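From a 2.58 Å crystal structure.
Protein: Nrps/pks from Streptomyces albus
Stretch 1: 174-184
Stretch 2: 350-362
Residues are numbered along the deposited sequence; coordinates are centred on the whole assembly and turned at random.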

# COMPACT_ATOMS: atom_id res chain seq x y z
N THR A 174 -1.07 -6.14 1.60
CA THR A 174 -1.02 -7.46 0.94
C THR A 174 -1.38 -8.60 1.96
O THR A 174 -0.98 -9.76 1.81
N MSE A 175 -2.10 -8.26 3.03
CA MSE A 175 -2.49 -9.20 4.08
C MSE A 175 -1.29 -9.64 4.90
O MSE A 175 -0.49 -8.83 5.34
N CYS A 176 -1.16 -10.94 5.13
CA CYS A 176 -0.12 -11.49 6.00
C CYS A 176 1.27 -11.12 5.61
O CYS A 176 2.14 -11.11 6.46
N SER A 177 1.52 -10.80 4.34
CA SER A 177 2.84 -10.44 3.88
C SER A 177 3.12 -8.92 3.86
O SER A 177 4.17 -8.46 3.40
N SER A 178 2.19 -8.14 4.34
CA SER A 178 2.31 -6.71 4.28
C SER A 178 3.62 -6.11 4.81
O SER A 178 4.26 -5.30 4.13
N SER A 179 4.04 -6.51 6.00
CA SER A 179 5.31 -6.03 6.54
C SER A 179 6.52 -6.27 5.65
O SER A 179 7.38 -5.39 5.53
N LEU A 180 6.63 -7.46 5.06
CA LEU A 180 7.75 -7.73 4.16
C LEU A 180 7.53 -7.08 2.82
O LEU A 180 8.47 -6.74 2.14
N THR A 181 6.29 -6.91 2.41
CA THR A 181 6.08 -6.19 1.18
C THR A 181 6.62 -4.75 1.36
O THR A 181 7.26 -4.19 0.46
N ALA A 182 6.34 -4.17 2.53
CA ALA A 182 6.82 -2.86 2.81
C ALA A 182 8.36 -2.82 2.88
O ALA A 182 9.02 -1.91 2.31
N LEU A 183 8.95 -3.78 3.56
CA LEU A 183 10.39 -3.86 3.57
C LEU A 183 10.91 -3.82 2.16
O LEU A 183 11.93 -3.19 1.91
N HIS A 184 10.25 -4.54 1.27
CA HIS A 184 10.68 -4.64 -0.10
C HIS A 184 10.58 -3.33 -0.83
O HIS A 184 11.49 -2.95 -1.51
N GLY A 350 1.31 -16.22 17.99
CA GLY A 350 0.18 -16.26 17.07
C GLY A 350 0.47 -15.58 15.76
O GLY A 350 1.55 -15.13 15.52
N HIS A 351 -0.53 -15.52 14.90
CA HIS A 351 -0.40 -14.96 13.60
C HIS A 351 -0.74 -13.48 13.67
O HIS A 351 -1.91 -13.13 13.70
N ALA A 352 0.28 -12.61 13.67
CA ALA A 352 0.08 -11.18 13.81
C ALA A 352 -0.36 -10.47 12.53
O ALA A 352 -0.28 -9.24 12.44
N GLU A 353 -0.80 -11.22 11.54
CA GLU A 353 -1.52 -10.66 10.41
C GLU A 353 -0.66 -9.65 9.72
O GLU A 353 0.40 -10.02 9.28
N SER A 354 -1.03 -8.39 9.65
CA SER A 354 -0.17 -7.46 8.91
C SER A 354 1.22 -7.21 9.54
O SER A 354 2.14 -6.72 8.90
N ALA A 355 1.35 -7.55 10.81
CA ALA A 355 2.60 -7.38 11.54
C ALA A 355 3.39 -8.67 11.64
O ALA A 355 4.45 -8.68 12.23
N ALA A 356 2.88 -9.75 11.08
CA ALA A 356 3.53 -11.07 11.08
C ALA A 356 4.98 -11.05 10.61
O ALA A 356 5.87 -11.60 11.26
N GLY A 357 5.21 -10.40 9.49
CA GLY A 357 6.55 -10.25 8.95
C GLY A 357 7.47 -9.48 9.86
O GLY A 357 8.63 -9.86 9.95
N MSE A 358 6.97 -8.44 10.54
CA MSE A 358 7.76 -7.72 11.52
C MSE A 358 8.12 -8.56 12.73
O MSE A 358 9.27 -8.51 13.18
N ALA A 359 7.17 -9.30 13.30
CA ALA A 359 7.49 -10.25 14.39
C ALA A 359 8.57 -11.21 13.92
O ALA A 359 9.52 -11.52 14.66
N ALA A 360 8.43 -11.67 12.68
CA ALA A 360 9.29 -12.71 12.16
C ALA A 360 10.72 -12.14 12.01
O ALA A 360 11.72 -12.74 12.43
N LEU A 361 10.77 -10.96 11.42
CA LEU A 361 12.00 -10.31 11.11
C LEU A 361 12.72 -9.92 12.38
O LEU A 361 13.93 -10.03 12.48
N THR A 362 11.96 -9.45 13.36
CA THR A 362 12.51 -9.03 14.62
C THR A 362 13.09 -10.24 15.33
O THR A 362 14.20 -10.20 15.88

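Packing between two loop-to-helix segments of one chain, whose helices (178-184 and 356-362) approach to 7.7 Å between axes at 73°. Thr174 (p) makes no contact across the interface; its N donates to Ser178 OG (2.8 Å). Met175, a selenomethionine, turns its side chain away (m, t, t), leaving its backbone O 3.8 Å from Ser354 CA. Cys176 (m) points sideways and sets SG 3.6 Å from NE2 of His351 (t), at the edge of the imidazole ring. Ser177 (p) faces away. Ser178 (m) points toward stretch 2, its CB 4.1 Å from Ser354 CB, while its OG donates back to Met175 O (2.8 Å), tying down the start of the helix. Ser179 (m) is the polar link: OG donates to Ser354 O at 2.6 Å, and its backbone N adds a weak bond to that same oxygen (3.5 Å). Its CB lies 3.8 Å from Gly357 CA; a CB on this glycine would point toward stretch 1 and clash with Leu180 CG. Selenomethionine Met358 (m, m) brings CG within 3.5 Å of Ser179 OG. Leu180 (m, t) starts sideways, but its CD2 reaches Gly357 O (3.8 Å) and Leu361 CD2 (4.4 Å). Leu183 (t, p) points toward Leu361 (t, p), their CD2 atoms meeting at 4.1 Å.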

# COMPACT_ATOMS: atom_id res chain seq x y z
CB THR A 174 0.35 -7.70 0.23
OG1 THR A 174 1.43 -7.84 1.19
CG2 THR A 174 0.70 -6.57 -0.73
CB MSE A 175 -3.30 -10.37 3.51
CG MSE A 175 -4.35 -10.02 2.48
SE MSE A 175 -5.79 -11.38 2.32
CE MSE A 175 -6.83 -10.59 0.82
CB CYS A 176 -0.25 -13.02 5.99
SG CYS A 176 -2.01 -13.50 5.94
CB SER A 177 3.00 -10.99 2.48
OG SER A 177 2.00 -10.46 1.64
CB SER A 178 1.11 -6.12 5.02
OG SER A 178 -0.06 -6.31 4.25
CB SER A 179 5.61 -6.68 7.89
OG SER A 179 4.69 -6.20 8.89
CB LEU A 180 7.99 -9.22 3.98
CG LEU A 180 8.23 -10.01 5.24
CD1 LEU A 180 8.74 -11.40 4.88
CD2 LEU A 180 9.22 -9.36 6.20
CB THR A 181 4.61 -6.15 0.79
OG1 THR A 181 4.19 -7.45 0.41
CG2 THR A 181 4.44 -5.32 -0.39
CB ALA A 182 6.19 -2.36 4.10
CB LEU A 183 10.90 -5.13 4.23
CG LEU A 183 12.42 -5.28 4.30
CD1 LEU A 183 13.09 -4.18 5.06
CD2 LEU A 183 12.70 -6.56 5.03
CB HIS A 184 9.90 -5.72 -0.80
CG HIS A 184 10.05 -5.73 -2.28
ND1 HIS A 184 11.07 -6.40 -2.90
CD2 HIS A 184 9.29 -5.20 -3.26
CE1 HIS A 184 10.93 -6.29 -4.21
NE2 HIS A 184 9.85 -5.56 -4.45
CB HIS A 351 -1.42 -15.66 12.72
CG HIS A 351 -1.35 -15.30 11.28
ND1 HIS A 351 -0.64 -14.22 10.82
CD2 HIS A 351 -1.89 -15.88 10.18
CE1 HIS A 351 -0.77 -14.13 9.50
NE2 HIS A 351 -1.52 -15.13 9.09
CB ALA A 352 1.32 -10.52 14.34
CB GLU A 353 -2.90 -10.19 10.86
CG GLU A 353 -3.70 -11.44 11.16
CD GLU A 353 -4.98 -11.26 11.96
OE1 GLU A 353 -5.84 -12.14 11.79
OE2 GLU A 353 -5.13 -10.30 12.73
CB SER A 354 -0.88 -6.12 8.64
OG SER A 354 -1.65 -5.66 9.76
CB ALA A 355 2.29 -6.86 12.94
CB ALA A 356 2.75 -12.03 10.22
CB MSE A 358 7.15 -6.41 12.10
CG MSE A 358 7.16 -5.23 11.14
SE MSE A 358 9.02 -4.76 10.78
CE MSE A 358 8.97 -4.60 8.83
CB ALA A 359 6.26 -11.05 14.82
CB ALA A 360 8.75 -13.20 10.83
CB LEU A 361 11.60 -9.10 10.34
CG LEU A 361 12.55 -8.06 9.89
CD1 LEU A 361 13.61 -8.78 9.11
CD2 LEU A 361 11.77 -7.13 8.97
CB THR A 362 11.45 -8.36 15.48
OG1 THR A 362 10.97 -7.19 14.82
CG2 THR A 362 11.99 -7.92 16.82